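Local coordinates for protein redox-sensing transcriptional repressor Rex (Thermus thermophilus, PDB 2DT5) that probably represses transcription as a homodimeric winged-helix DNA-binding protein, its activity tuned by the cellular NADH/NAD(+) balance that it senses through a Rossmann-fold domain, at residues 11-15 / 71-77; 26-31 / 61-65; 133-138 / 159-165. The protein carries 1 engineered substitution. All blocks are in the same frame, centred on the assembly; numbering follows the deposited sequence.

Contact 1 (11-15 / 71-77); sequences LITYL and LRHILGL
Leu77 and Arg72, which both touch Leu15 across the contact, are joined by a short backbone bond, Leu77 N to Arg72 O at 2.8 Å. With the bond from Gly76 N to His73 O it forms a Schellman motif, and the positive phi of Gly76 (83°) turns the chain so that Leu77 folds back toward helix 7-23. There Leu77 CD1 and Leu15 CD2 meet tip to tip at 3.5 Å. Leu15 reaches this far because its CG stands opposite the backbone N (chi1 180°); on the way its branch crosses the aliphatic stem of Arg72 at roughly a right angle, CD1 lying 3.9 Å from Arg72 CG. The rest is a purely apolar interlock, with no hydrogen bond between the segments. Leu71 pushes its two methyls in different directions, CD1 against Tyr14 CB at 3.8 Å and CD2 against Leu11 CD2 at 4.0 Å. One turn later Leu75 does the same, CD1 meeting Ile12 CG1 at 4.1 Å and CD2 meeting Leu11 CB. The axes of the two short helical segments are roughly antiparallel (146°) and approach to 10.3 Å. Within the winged-helix domain, helix 42-51 closes one flank through Val45 and Leu49, and its Asp48 accepts the Tyr14 hydroxyl; on helix 192-201 of the second subunit, Ser197 OG hydrogen-bonds to Leu75 O and Thr194 packs against Ile12, Leu75 and Leu77.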
ATOM      1  N   LEU B  11      -3.051 -10.245  -9.742  1.00 28.04           N
ATOM      2  CA  LEU B  11      -2.478 -10.119 -11.076  1.00 35.33           C
ATOM      3  C   LEU B  11      -1.276  -9.172 -11.039  1.00 32.93           C
ATOM      4  O   LEU B  11      -0.235  -9.437 -11.661  1.00 33.74           O
ATOM      5  CB  LEU B  11      -3.523  -9.603 -12.075  1.00 31.42           C
ATOM      6  CG  LEU B  11      -4.727 -10.519 -12.340  1.00 33.02           C
ATOM      7  CD1 LEU B  11      -5.578  -9.919 -13.457  1.00 32.60           C
ATOM      8  CD2 LEU B  11      -4.248 -11.906 -12.745  1.00 25.04           C
ATOM      9  N   ILE B  12      -1.426  -8.071 -10.304  1.00 30.91           N
ATOM     10  CA  ILE B  12      -0.358  -7.091 -10.155  1.00 28.85           C
ATOM     11  C   ILE B  12       0.838  -7.772  -9.481  1.00 29.54           C
ATOM     12  O   ILE B  12       1.986  -7.553  -9.866  1.00 34.40           O
ATOM     13  CB  ILE B  12      -0.848  -5.866  -9.331  1.00 33.89           C
ATOM     14  CG1 ILE B  12      -1.943  -5.133 -10.128  1.00 31.39           C
ATOM     15  CG2 ILE B  12       0.334  -4.905  -9.022  1.00 28.94           C
ATOM     16  CD1 ILE B  12      -2.782  -4.120  -9.325  1.00 30.07           C
ATOM     17  N   THR B  13       0.572  -8.624  -8.501  1.00 31.76           N
ATOM     18  CA  THR B  13       1.666  -9.338  -7.837  1.00 34.35           C
ATOM     19  C   THR B  13       2.412 -10.243  -8.826  1.00 36.29           C
ATOM     20  O   THR B  13       3.650 -10.253  -8.863  1.00 37.26           O
ATOM     21  CB  THR B  13       1.144 -10.213  -6.701  1.00 29.96           C
ATOM     22  OG1 THR B  13       0.542  -9.386  -5.698  1.00 34.36           O
ATOM     23  CG2 THR B  13       2.278 -11.015  -6.096  1.00 38.51           C
ATOM     24  N   TYR B  14       1.653 -10.997  -9.624  1.00 29.67           N
ATOM     25  CA  TYR B  14       2.233 -11.909 -10.603  1.00 29.80           C
ATOM     26  C   TYR B  14       3.112 -11.138 -11.574  1.00 29.83           C
ATOM     27  O   TYR B  14       4.167 -11.624 -12.010  1.00 32.60           O
ATOM     28  CB  TYR B  14       1.123 -12.616 -11.398  1.00 28.24           C
ATOM     29  CG  TYR B  14       0.132 -13.407 -10.566  1.00 28.18           C
ATOM     30  CD1 TYR B  14      -1.180 -13.585 -11.009  1.00 28.86           C
ATOM     31  CD2 TYR B  14       0.508 -14.006  -9.365  1.00 28.88           C
ATOM     32  CE1 TYR B  14      -2.104 -14.338 -10.282  1.00 32.68           C
ATOM     33  CE2 TYR B  14      -0.412 -14.771  -8.622  1.00 33.86           C
ATOM     34  CZ  TYR B  14      -1.720 -14.927  -9.091  1.00 36.74           C
ATOM     35  OH  TYR B  14      -2.656 -15.633  -8.378  1.00 33.98           O
ATOM     36  N   LEU B  15       2.675  -9.932 -11.917  1.00 28.93           N
ATOM     37  CA  LEU B  15       3.424  -9.111 -12.849  1.00 31.22           C
ATOM     38  C   LEU B  15       4.761  -8.669 -12.249  1.00 39.16           C
ATOM     39  O   LEU B  15       5.789  -8.679 -12.945  1.00 40.54           O
ATOM     40  CB  LEU B  15       2.598  -7.903 -13.275  1.00 26.30           C
ATOM     41  CG  LEU B  15       3.303  -6.971 -14.258  1.00 35.41           C
ATOM     42  CD1 LEU B  15       3.660  -7.744 -15.524  1.00 35.95           C
ATOM     43  CD2 LEU B  15       2.408  -5.771 -14.586  1.00 37.14           C
ATOM     44  N   LEU B  71      -0.554  -9.868 -18.988  1.00 35.37           N
ATOM     45  CA  LEU B  71      -1.012  -9.231 -17.754  1.00 33.35           C
ATOM     46  C   LEU B  71      -1.021  -7.712 -17.916  1.00 30.16           C
ATOM     47  O   LEU B  71      -1.926  -7.037 -17.445  1.00 33.80           O
ATOM     48  CB  LEU B  71      -0.123  -9.633 -16.587  1.00 27.83           C
ATOM     49  CG  LEU B  71      -0.315 -11.087 -16.171  1.00 30.31           C
ATOM     50  CD1 LEU B  71       0.606 -11.406 -14.999  1.00 30.84           C
ATOM     51  CD2 LEU B  71      -1.778 -11.310 -15.784  1.00 31.22           C
ATOM     52  N   ARG B  72      -0.019  -7.169 -18.598  1.00 31.35           N
ATOM     53  CA  ARG B  72       0.022  -5.728 -18.805  1.00 32.48           C
ATOM     54  C   ARG B  72      -1.183  -5.265 -19.648  1.00 34.73           C
ATOM     55  O   ARG B  72      -1.764  -4.200 -19.391  1.00 28.06           O
ATOM     56  CB  ARG B  72       1.350  -5.328 -19.470  1.00 33.97           C
ATOM     57  CG  ARG B  72       2.585  -5.456 -18.520  1.00 37.33           C
ATOM     58  CD  ARG B  72       3.887  -5.159 -19.255  1.00 34.14           C
ATOM     59  NE  ARG B  72       3.886  -3.823 -19.840  1.00 37.13           N
ATOM     60  CZ  ARG B  72       4.033  -2.699 -19.145  1.00 37.37           C
ATOM     61  NH1 ARG B  72       4.208  -2.742 -17.822  1.00 40.63           N
ATOM     62  NH2 ARG B  72       3.977  -1.532 -19.768  1.00 44.92           N
ATOM     63  N   HIS B  73      -1.568  -6.054 -20.653  1.00 29.47           N
ATOM     64  CA  HIS B  73      -2.712  -5.656 -21.474  1.00 32.05           C
ATOM     65  C   HIS B  73      -4.002  -5.672 -20.651  1.00 26.06           C
ATOM     66  O   HIS B  73      -4.809  -4.731 -20.698  1.00 27.13           O
ATOM     67  CB  HIS B  73      -2.883  -6.579 -22.685  1.00 39.32           C
ATOM     68  CG  HIS B  73      -4.079  -6.236 -23.522  1.00 38.33           C
ATOM     69  ND1 HIS B  73      -5.238  -6.982 -23.510  1.00 42.20           N
ATOM     70  CD2 HIS B  73      -4.311  -5.187 -24.347  1.00 38.13           C
ATOM     71  CE1 HIS B  73      -6.136  -6.407 -24.292  1.00 38.49           C
ATOM     72  NE2 HIS B  73      -5.601  -5.315 -24.811  1.00 41.34           N
ATOM     73  N   ILE B  74      -4.189  -6.746 -19.901  1.00 25.27           N
ATOM     74  CA  ILE B  74      -5.362  -6.882 -19.052  1.00 29.83           C
ATOM     75  C   ILE B  74      -5.472  -5.746 -18.047  1.00 33.71           C
ATOM     76  O   ILE B  74      -6.553  -5.192 -17.837  1.00 34.97           O
ATOM     77  CB  ILE B  74      -5.313  -8.187 -18.270  1.00 25.35           C
ATOM     78  CG1 ILE B  74      -5.486  -9.351 -19.234  1.00 29.75           C
ATOM     79  CG2 ILE B  74      -6.397  -8.207 -17.177  1.00 27.90           C
ATOM     80  CD1 ILE B  74      -5.055 -10.679 -18.648  1.00 33.96           C
ATOM     81  N   LEU B  75      -4.343  -5.401 -17.431  1.00 31.04           N
ATOM     82  CA  LEU B  75      -4.328  -4.363 -16.413  1.00 30.19           C
ATOM     83  C   LEU B  75      -4.414  -2.947 -16.974  1.00 33.03           C
ATOM     84  O   LEU B  75      -4.618  -1.993 -16.222  1.00 32.33           O
ATOM     85  CB  LEU B  75      -3.073  -4.535 -15.524  1.00 26.67           C
ATOM     86  CG  LEU B  75      -3.081  -5.846 -14.712  1.00 21.34           C
ATOM     87  CD1 LEU B  75      -1.710  -6.097 -14.066  1.00 32.33           C
ATOM     88  CD2 LEU B  75      -4.162  -5.789 -13.639  1.00 24.11           C
ATOM     89  N   GLY B  76      -4.275  -2.823 -18.293  1.00 30.12           N
ATOM     90  CA  GLY B  76      -4.331  -1.527 -18.938  1.00 30.26           C
ATOM     91  C   GLY B  76      -3.004  -0.796 -18.897  1.00 31.03           C
ATOM     92  O   GLY B  76      -2.949   0.418 -19.076  1.00 28.20           O
ATOM     93  N   LEU B  77      -1.924  -1.535 -18.664  1.00 32.50           N
ATOM     94  CA  LEU B  77      -0.603  -0.923 -18.597  1.00 27.06           C
ATOM     95  C   LEU B  77       0.039  -0.688 -19.963  1.00 32.79           C
ATOM     96  O   LEU B  77       0.997   0.084 -20.091  1.00 30.11           O
ATOM     97  CB  LEU B  77       0.295  -1.781 -17.714  1.00 30.64           C
ATOM     98  CG  LEU B  77      -0.211  -1.856 -16.262  1.00 27.75           C
ATOM     99  CD1 LEU B  77       0.535  -2.947 -15.485  1.00 24.19           C
ATOM    100  CD2 LEU B  77      -0.029  -0.503 -15.591  1.00 26.09           C
TER

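Contact 2 (26-31 / 61-65); sequences VHRTSS and GYTVP. With SO4 (sulfate ion), chain J.
Tyr62 OH donates a 2.6 Å hydrogen bond to Ser31 OG, and Ser31 OG in turn donates to sulfate O1 at 2.8 Å, a short relay from ring to anion. Ser31 N, at the start of helix 31-37, binds sulfate O3 nearly straight (163°), while Gly61 N reaches O2 from the other segment at 2.9 Å. Arg46, Gly59 and Tyr55 complete the site. The sulfate probably comes from the crystallisation liquor; in a winged-helix domain it may mark where a DNA phosphate could sit.

The phenol is steered by its backbone. CG lies beside the backbone N (chi1 -46°), which sends the ring along segment 26-31 with Ser30 C and Ser31 N at its edge, in plane. A phenylalanine here would probably leave Ser31 OG without its donor and more able to turn away from the sulfate. Behind the ring, Thr29 and Tyr62 form an antiparallel hydrogen-bonded pair: Tyr62 N gives to Thr29 O at 2.8 Å, and Thr29 N returns the bond to Tyr62 O at 2.9 Å. Arg28 and Thr63 follow as the non-hydrogen-bonded pair. Past them Val64 N bonds His27 O at a bent 137°, and Val64 CG2 packs on Thr29 CG2 at 3.9 Å.

This two-stranded sheet leads on both strands into helices, Ser30 capping helix 31-37 through Gln33 N and Thr63 preceding helix 64-75. Leu18 and Leu21 of helix 7-23 back Thr29, and Val45 and Leu49 of helix 42-51 touch Tyr62.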
ATOM      1  N   VAL B  26      15.258 -15.656 -16.299  1.00 60.79           N
ATOM      2  CA  VAL B  26      14.316 -16.774 -16.383  1.00 56.85           C
ATOM      3  C   VAL B  26      13.390 -16.566 -17.576  1.00 61.60           C
ATOM      4  O   VAL B  26      12.757 -15.512 -17.712  1.00 56.66           O
ATOM      5  CB  VAL B  26      13.466 -16.887 -15.111  1.00 55.73           C
ATOM      6  CG1 VAL B  26      12.449 -18.010 -15.260  1.00 49.00           C
ATOM      7  CG2 VAL B  26      14.371 -17.135 -13.915  1.00 55.71           C
ATOM      8  N   HIS B  27      13.303 -17.568 -18.442  1.00 60.54           N
ATOM      9  CA  HIS B  27      12.469 -17.434 -19.623  1.00 57.91           C
ATOM     10  C   HIS B  27      11.147 -18.181 -19.514  1.00 53.57           C
ATOM     11  O   HIS B  27      10.182 -17.831 -20.185  1.00 54.43           O
ATOM     12  CB  HIS B  27      13.246 -17.885 -20.866  1.00 62.41           C
ATOM     13  CG  HIS B  27      12.525 -17.633 -22.155  1.00 65.63           C
ATOM     14  ND1 HIS B  27      11.656 -18.546 -22.716  1.00 65.16           N
ATOM     15  CD2 HIS B  27      12.527 -16.561 -22.984  1.00 68.32           C
ATOM     16  CE1 HIS B  27      11.155 -18.049 -23.833  1.00 63.94           C
ATOM     17  NE2 HIS B  27      11.666 -16.844 -24.019  1.00 66.35           N
ATOM     18  N   ARG B  28      11.087 -19.192 -18.660  1.00 51.33           N
ATOM     19  CA  ARG B  28       9.849 -19.941 -18.509  1.00 53.72           C
ATOM     20  C   ARG B  28       9.510 -20.148 -17.029  1.00 51.96           C
ATOM     21  O   ARG B  28      10.404 -20.233 -16.193  1.00 48.13           O
ATOM     22  CB  ARG B  28       9.988 -21.285 -19.229  1.00 62.77           C
ATOM     23  CG  ARG B  28       8.687 -21.862 -19.762  1.00 77.51           C
ATOM     24  CD  ARG B  28       8.940 -23.106 -20.604  1.00 86.46           C
ATOM     25  NE  ARG B  28       9.710 -24.110 -19.871  1.00 94.99           N
ATOM     26  CZ  ARG B  28       9.998 -25.324 -20.332  1.00100.45           C
ATOM     27  NH1 ARG B  28       9.582 -25.696 -21.537  1.00103.55           N
ATOM     28  NH2 ARG B  28      10.705 -26.168 -19.589  1.00102.81           N
ATOM     29  N   THR B  29       8.221 -20.200 -16.700  1.00 50.43           N
ATOM     30  CA  THR B  29       7.813 -20.418 -15.311  1.00 51.80           C
ATOM     31  C   THR B  29       6.583 -21.316 -15.220  1.00 51.12           C
ATOM     32  O   THR B  29       6.033 -21.731 -16.240  1.00 56.91           O
ATOM     33  CB  THR B  29       7.534 -19.072 -14.557  1.00 50.03           C
ATOM     34  OG1 THR B  29       7.095 -19.358 -13.219  1.00 47.51           O
ATOM     35  CG2 THR B  29       6.468 -18.247 -15.274  1.00 49.08           C
ATOM     36  N   SER B  30       6.153 -21.617 -13.999  1.00 48.73           N
ATOM     37  CA  SER B  30       5.005 -22.485 -13.796  1.00 44.95           C
ATOM     38  C   SER B  30       4.036 -21.874 -12.801  1.00 46.33           C
ATOM     39  O   SER B  30       4.364 -20.904 -12.130  1.00 46.93           O
ATOM     40  CB  SER B  30       5.477 -23.832 -13.260  1.00 47.61           C
ATOM     41  OG  SER B  30       6.176 -23.662 -12.035  1.00 45.36           O
ATOM     42  N   SER B  31       2.845 -22.457 -12.703  1.00 43.70           N
ATOM     43  CA  SER B  31       1.835 -21.979 -11.775  1.00 45.91           C
ATOM     44  C   SER B  31       2.325 -22.238 -10.362  1.00 50.71           C
ATOM     45  O   SER B  31       1.985 -21.511  -9.425  1.00 47.89           O
ATOM     46  CB  SER B  31       0.508 -22.712 -11.994  1.00 46.89           C
ATOM     47  OG  SER B  31      -0.134 -22.275 -13.185  1.00 52.38           O
ATOM     48  N   GLY B  61       2.845 -24.701 -18.320  1.00 50.70           N
ATOM     49  CA  GLY B  61       3.391 -23.570 -17.593  1.00 49.94           C
ATOM     50  C   GLY B  61       3.188 -22.281 -18.363  1.00 50.53           C
ATOM     51  O   GLY B  61       2.176 -22.110 -19.052  1.00 51.08           O
ATOM     52  N   TYR B  62       4.147 -21.365 -18.269  1.00 47.66           N
ATOM     53  CA  TYR B  62       4.018 -20.097 -18.966  1.00 43.76           C
ATOM     54  C   TYR B  62       5.347 -19.594 -19.476  1.00 45.82           C
ATOM     55  O   TYR B  62       6.402 -19.942 -18.956  1.00 48.16           O
ATOM     56  CB  TYR B  62       3.448 -19.009 -18.039  1.00 43.96           C
ATOM     57  CG  TYR B  62       2.260 -19.416 -17.205  1.00 41.28           C
ATOM     58  CD1 TYR B  62       2.425 -20.126 -16.017  1.00 37.48           C
ATOM     59  CD2 TYR B  62       0.962 -19.095 -17.609  1.00 44.02           C
ATOM     60  CE1 TYR B  62       1.331 -20.509 -15.251  1.00 36.38           C
ATOM     61  CE2 TYR B  62      -0.141 -19.477 -16.847  1.00 40.26           C
ATOM     62  CZ  TYR B  62       0.049 -20.182 -15.675  1.00 35.04           C
ATOM     63  OH  TYR B  62      -1.044 -20.572 -14.941  1.00 34.28           O
ATOM     64  N   THR B  63       5.281 -18.755 -20.495  1.00 45.89           N
ATOM     65  CA  THR B  63       6.474 -18.145 -21.036  1.00 49.04           C
ATOM     66  C   THR B  63       6.468 -16.739 -20.418  1.00 46.44           C
ATOM     67  O   THR B  63       5.581 -15.920 -20.677  1.00 44.04           O
ATOM     68  CB  THR B  63       6.423 -18.111 -22.586  1.00 49.85           C
ATOM     69  OG1 THR B  63       6.406 -19.459 -23.088  1.00 49.38           O
ATOM     70  CG2 THR B  63       7.631 -17.383 -23.148  1.00 49.72           C
ATOM     71  N   VAL B  64       7.450 -16.500 -19.555  1.00 44.02           N
ATOM     72  CA  VAL B  64       7.601 -15.244 -18.842  1.00 37.80           C
ATOM     73  C   VAL B  64       7.285 -13.994 -19.656  1.00 38.53           C
ATOM     74  O   VAL B  64       6.382 -13.244 -19.314  1.00 40.84           O
ATOM     75  CB  VAL B  64       9.037 -15.145 -18.252  1.00 40.33           C
ATOM     76  CG1 VAL B  64       9.282 -13.775 -17.643  1.00 34.18           C
ATOM     77  CG2 VAL B  64       9.229 -16.238 -17.209  1.00 37.33           C
ATOM     78  N   PRO B  65       8.019 -13.751 -20.746  1.00 39.92           N
ATOM     79  CA  PRO B  65       7.702 -12.543 -21.513  1.00 39.61           C
ATOM     80  C   PRO B  65       6.307 -12.509 -22.127  1.00 41.13           C
ATOM     81  O   PRO B  65       5.740 -11.431 -22.306  1.00 38.99           O
ATOM     82  CB  PRO B  65       8.805 -12.494 -22.572  1.00 40.87           C
ATOM     83  CG  PRO B  65       9.179 -13.945 -22.751  1.00 45.60           C
ATOM     84  CD  PRO B  65       9.156 -14.478 -21.334  1.00 42.57           C
TER
HETATM   85  S   SO4 J 402       0.972 -25.313 -14.987  1.00 59.23           S
HETATM   86  O1  SO4 J 402      -0.309 -24.746 -14.522  1.00 59.30           O
HETATM   87  O2  SO4 J 402       0.867 -25.599 -16.425  1.00 60.98           O
HETATM   88  O3  SO4 J 402       2.081 -24.354 -14.784  1.00 57.56           O
HETATM   89  O4  SO4 J 402       1.248 -26.546 -14.228  1.00 62.49           O

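Contact 3 (133-138 / 159-165); sequences LPQRVP and LLVAAGI
The Leu133-Pro134 peptide turns one flat face to the methyl of Ala163, whose CB lies over it, 3.6 Å from both Leu133 C and Pro134 N. That plane is steadied by its own carbonyl: Leu133 O accepts two backbone bonds, from Arg136 N and Val137 N. In the Rossmann-fold domain this is where the chain, crossing from strand 125-129 to strand 143-146, rests against the C-terminal end of helix 150-163, the helix of the beta-alpha-beta crossover between strands 143-146 and 167-170.

A small side chain at position 163 suits so close an approach, since Leu133 CB is also only 3.7 Å from Ala163 CB. On the inner side, Leu133 lays its branch obliquely across Leu160, CD1 coming within 3.7 Å of Leu160 CD2. Phe111 of strand 105-112 lies against Leu133 and Ala144 of strand 143-146 against Leu160, so this pair continues the packing of helix on sheet. Leu159, one residue earlier in the helix, has its side chain about 5 Å from a bound NAD, which places the contact beside the cofactor pocket.

A Schellman motif ends the helix, with Ile165 N bonded to Leu160 O and Gly164 N to Val161 O; the positive phi of Gly164 (107°) allows the turn. Val137 fits against it. With chi1 at 174°, CG1 is carried away from the backbone N and reaches Gly164 C at 3.7 Å, while CG2 rests on Ala163 CB. At the outer margin, Ala163 O comes up against the Pro138 ring, 3.4 Å from both CG and CD.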
ATOM      1  N   LEU B 133      -9.700  22.791 -14.368  1.00 40.45           N
ATOM      2  CA  LEU B 133     -10.007  21.369 -14.588  1.00 39.22           C
ATOM      3  C   LEU B 133     -10.974  21.088 -15.741  1.00 42.94           C
ATOM      4  O   LEU B 133     -10.698  20.261 -16.615  1.00 40.02           O
ATOM      5  CB  LEU B 133     -10.598  20.744 -13.323  1.00 36.18           C
ATOM      6  CG  LEU B 133      -9.694  20.348 -12.151  1.00 38.45           C
ATOM      7  CD1 LEU B 133     -10.564  19.710 -11.093  1.00 27.48           C
ATOM      8  CD2 LEU B 133      -8.611  19.371 -12.613  1.00 32.41           C
ATOM      9  N   PRO B 134     -12.127  21.770 -15.753  1.00 45.14           N
ATOM     10  CA  PRO B 134     -13.066  21.507 -16.844  1.00 50.46           C
ATOM     11  C   PRO B 134     -12.482  21.722 -18.243  1.00 49.42           C
ATOM     12  O   PRO B 134     -12.917  21.100 -19.205  1.00 53.12           O
ATOM     13  CB  PRO B 134     -14.244  22.433 -16.511  1.00 52.25           C
ATOM     14  CG  PRO B 134     -13.612  23.550 -15.752  1.00 50.18           C
ATOM     15  CD  PRO B 134     -12.610  22.850 -14.877  1.00 41.99           C
ATOM     16  N   GLN B 135     -11.466  22.565 -18.344  1.00 49.21           N
ATOM     17  CA  GLN B 135     -10.849  22.849 -19.626  1.00 50.23           C
ATOM     18  C   GLN B 135      -9.510  22.141 -19.788  1.00 55.46           C
ATOM     19  O   GLN B 135      -8.777  22.421 -20.731  1.00 59.73           O
ATOM     20  CB  GLN B 135     -10.634  24.347 -19.755  1.00 58.00           C
ATOM     21  CG  GLN B 135     -11.700  25.153 -19.036  1.00 69.17           C
ATOM     22  CD  GLN B 135     -11.236  26.548 -18.723  1.00 76.79           C
ATOM     23  OE1 GLN B 135     -11.785  27.214 -17.842  1.00 82.35           O
ATOM     24  NE2 GLN B 135     -10.217  27.007 -19.444  1.00 79.44           N
ATOM     25  N   ARG B 136      -9.180  21.240 -18.867  1.00 51.34           N
ATOM     26  CA  ARG B 136      -7.912  20.512 -18.941  1.00 50.70           C
ATOM     27  C   ARG B 136      -8.075  18.999 -18.959  1.00 44.99           C
ATOM     28  O   ARG B 136      -7.314  18.289 -19.612  1.00 46.27           O
ATOM     29  CB  ARG B 136      -7.014  20.902 -17.764  1.00 48.52           C
ATOM     30  CG  ARG B 136      -6.329  22.239 -17.932  1.00 54.24           C
ATOM     31  CD  ARG B 136      -5.074  22.073 -18.759  1.00 63.51           C
ATOM     32  NE  ARG B 136      -4.995  23.007 -19.874  1.00 68.20           N
ATOM     33  CZ  ARG B 136      -5.076  24.327 -19.753  1.00 75.64           C
ATOM     34  NH1 ARG B 136      -5.246  24.879 -18.559  1.00 79.35           N
ATOM     35  NH2 ARG B 136      -4.976  25.096 -20.828  1.00 74.95           N
ATOM     36  N   VAL B 137      -9.092  18.516 -18.256  1.00 45.16           N
ATOM     37  CA  VAL B 137      -9.346  17.086 -18.134  1.00 40.50           C
ATOM     38  C   VAL B 137      -9.857  16.329 -19.373  1.00 44.61           C
ATOM     39  O   VAL B 137      -9.233  15.362 -19.814  1.00 39.95           O
ATOM     40  CB  VAL B 137     -10.294  16.849 -16.953  1.00 41.32           C
ATOM     41  CG1 VAL B 137     -10.698  15.387 -16.873  1.00 37.83           C
ATOM     42  CG2 VAL B 137      -9.610  17.302 -15.670  1.00 37.41           C
ATOM     43  N   PRO B 138     -10.988  16.767 -19.959  1.00 47.98           N
ATOM     44  CA  PRO B 138     -11.557  16.106 -21.141  1.00 46.53           C
ATOM     45  C   PRO B 138     -10.571  15.687 -22.227  1.00 45.09           C
ATOM     46  O   PRO B 138      -9.846  16.508 -22.788  1.00 46.73           O
ATOM     47  CB  PRO B 138     -12.578  17.123 -21.636  1.00 49.14           C
ATOM     48  CG  PRO B 138     -13.101  17.688 -20.339  1.00 54.55           C
ATOM     49  CD  PRO B 138     -11.809  17.931 -19.569  1.00 49.68           C
ATOM     50  N   LEU B 159     -15.500  18.429  -7.986  1.00 34.38           N
ATOM     51  CA  LEU B 159     -14.983  19.211  -9.096  1.00 32.64           C
ATOM     52  C   LEU B 159     -14.345  18.313 -10.158  1.00 35.42           C
ATOM     53  O   LEU B 159     -14.468  18.572 -11.356  1.00 37.28           O
ATOM     54  CB  LEU B 159     -13.959  20.227  -8.592  1.00 33.30           C
ATOM     55  CG  LEU B 159     -14.551  21.373  -7.764  1.00 44.54           C
ATOM     56  CD1 LEU B 159     -13.438  22.280  -7.213  1.00 42.12           C
ATOM     57  CD2 LEU B 159     -15.512  22.171  -8.651  1.00 41.97           C
ATOM     58  N   LEU B 160     -13.659  17.260  -9.714  1.00 36.77           N
ATOM     59  CA  LEU B 160     -13.013  16.327 -10.635  1.00 36.78           C
ATOM     60  C   LEU B 160     -14.072  15.558 -11.412  1.00 34.86           C
ATOM     61  O   LEU B 160     -13.965  15.389 -12.625  1.00 34.46           O
ATOM     62  CB  LEU B 160     -12.093  15.356  -9.869  1.00 26.50           C
ATOM     63  CG  LEU B 160     -10.729  15.974  -9.530  1.00 34.67           C
ATOM     64  CD1 LEU B 160      -9.998  15.143  -8.480  1.00 27.65           C
ATOM     65  CD2 LEU B 160      -9.910  16.088 -10.807  1.00 29.57           C
ATOM     66  N   VAL B 161     -15.098  15.091 -10.710  1.00 37.79           N
ATOM     67  CA  VAL B 161     -16.168  14.361 -11.377  1.00 35.38           C
ATOM     68  C   VAL B 161     -16.773  15.273 -12.442  1.00 37.52           C
ATOM     69  O   VAL B 161     -16.907  14.893 -13.604  1.00 38.99           O
ATOM     70  CB  VAL B 161     -17.265  13.955 -10.384  1.00 39.52           C
ATOM     71  CG1 VAL B 161     -18.451  13.348 -11.134  1.00 36.62           C
ATOM     72  CG2 VAL B 161     -16.703  12.961  -9.376  1.00 36.20           C
ATOM     73  N   ALA B 162     -17.111  16.492 -12.042  1.00 41.37           N
ATOM     74  CA  ALA B 162     -17.709  17.451 -12.962  1.00 40.16           C
ATOM     75  C   ALA B 162     -16.851  17.692 -14.196  1.00 45.31           C
ATOM     76  O   ALA B 162     -17.373  17.790 -15.310  1.00 47.04           O
ATOM     77  CB  ALA B 162     -17.961  18.772 -12.242  1.00 38.90           C
ATOM     78  N   ALA B 163     -15.537  17.787 -14.006  1.00 40.61           N
ATOM     79  CA  ALA B 163     -14.636  18.039 -15.129  1.00 37.00           C
ATOM     80  C   ALA B 163     -14.465  16.826 -16.041  1.00 36.32           C
ATOM     81  O   ALA B 163     -13.927  16.943 -17.141  1.00 41.66           O
ATOM     82  CB  ALA B 163     -13.275  18.505 -14.605  1.00 35.95           C
ATOM     83  N   GLY B 164     -14.909  15.662 -15.585  1.00 35.97           N
ATOM     84  CA  GLY B 164     -14.787  14.474 -16.408  1.00 38.21           C
ATOM     85  C   GLY B 164     -13.753  13.421 -16.021  1.00 39.01           C
ATOM     86  O   GLY B 164     -13.414  12.568 -16.852  1.00 38.84           O
ATOM     87  N   ILE B 165     -13.259  13.446 -14.784  1.00 36.49           N
ATOM     88  CA  ILE B 165     -12.267  12.456 -14.356  1.00 35.97           C
ATOM     89  C   ILE B 165     -12.876  11.051 -14.459  1.00 41.50           C
ATOM     90  O   ILE B 165     -14.095  10.892 -14.348  1.00 40.30           O
ATOM     91  CB  ILE B 165     -11.814  12.702 -12.893  1.00 36.11           C
ATOM     92  CG1 ILE B 165     -10.410  12.122 -12.659  1.00 36.23           C
ATOM     93  CG2 ILE B 165     -12.799  12.058 -11.929  1.00 37.30           C
ATOM     94  CD1 ILE B 165      -9.322  12.805 -13.464  1.00 28.81           C
TER

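In the fold
The three contacts show how chemistry follows place. Contact 1 is core, buried between helices and closed by the second subunit; contact 2 lies nearer the surface of the same winged-helix domain, and polar bonds and a sulfate enter. They share helix 64-75: contact 2 holds its start and contact 1 its end, while strand 28-29 follows helix 7-23 in the chain, so the two join elements of one unit, with centres 15 Å apart. Contact 3 belongs to the NAD-binding domain, about 42 Å from contact 2 between centres and on the opposite side of the chain's centre. Partly buried, it is apolar like contact 1, yet packs a loop rather than a second helix against its helix end.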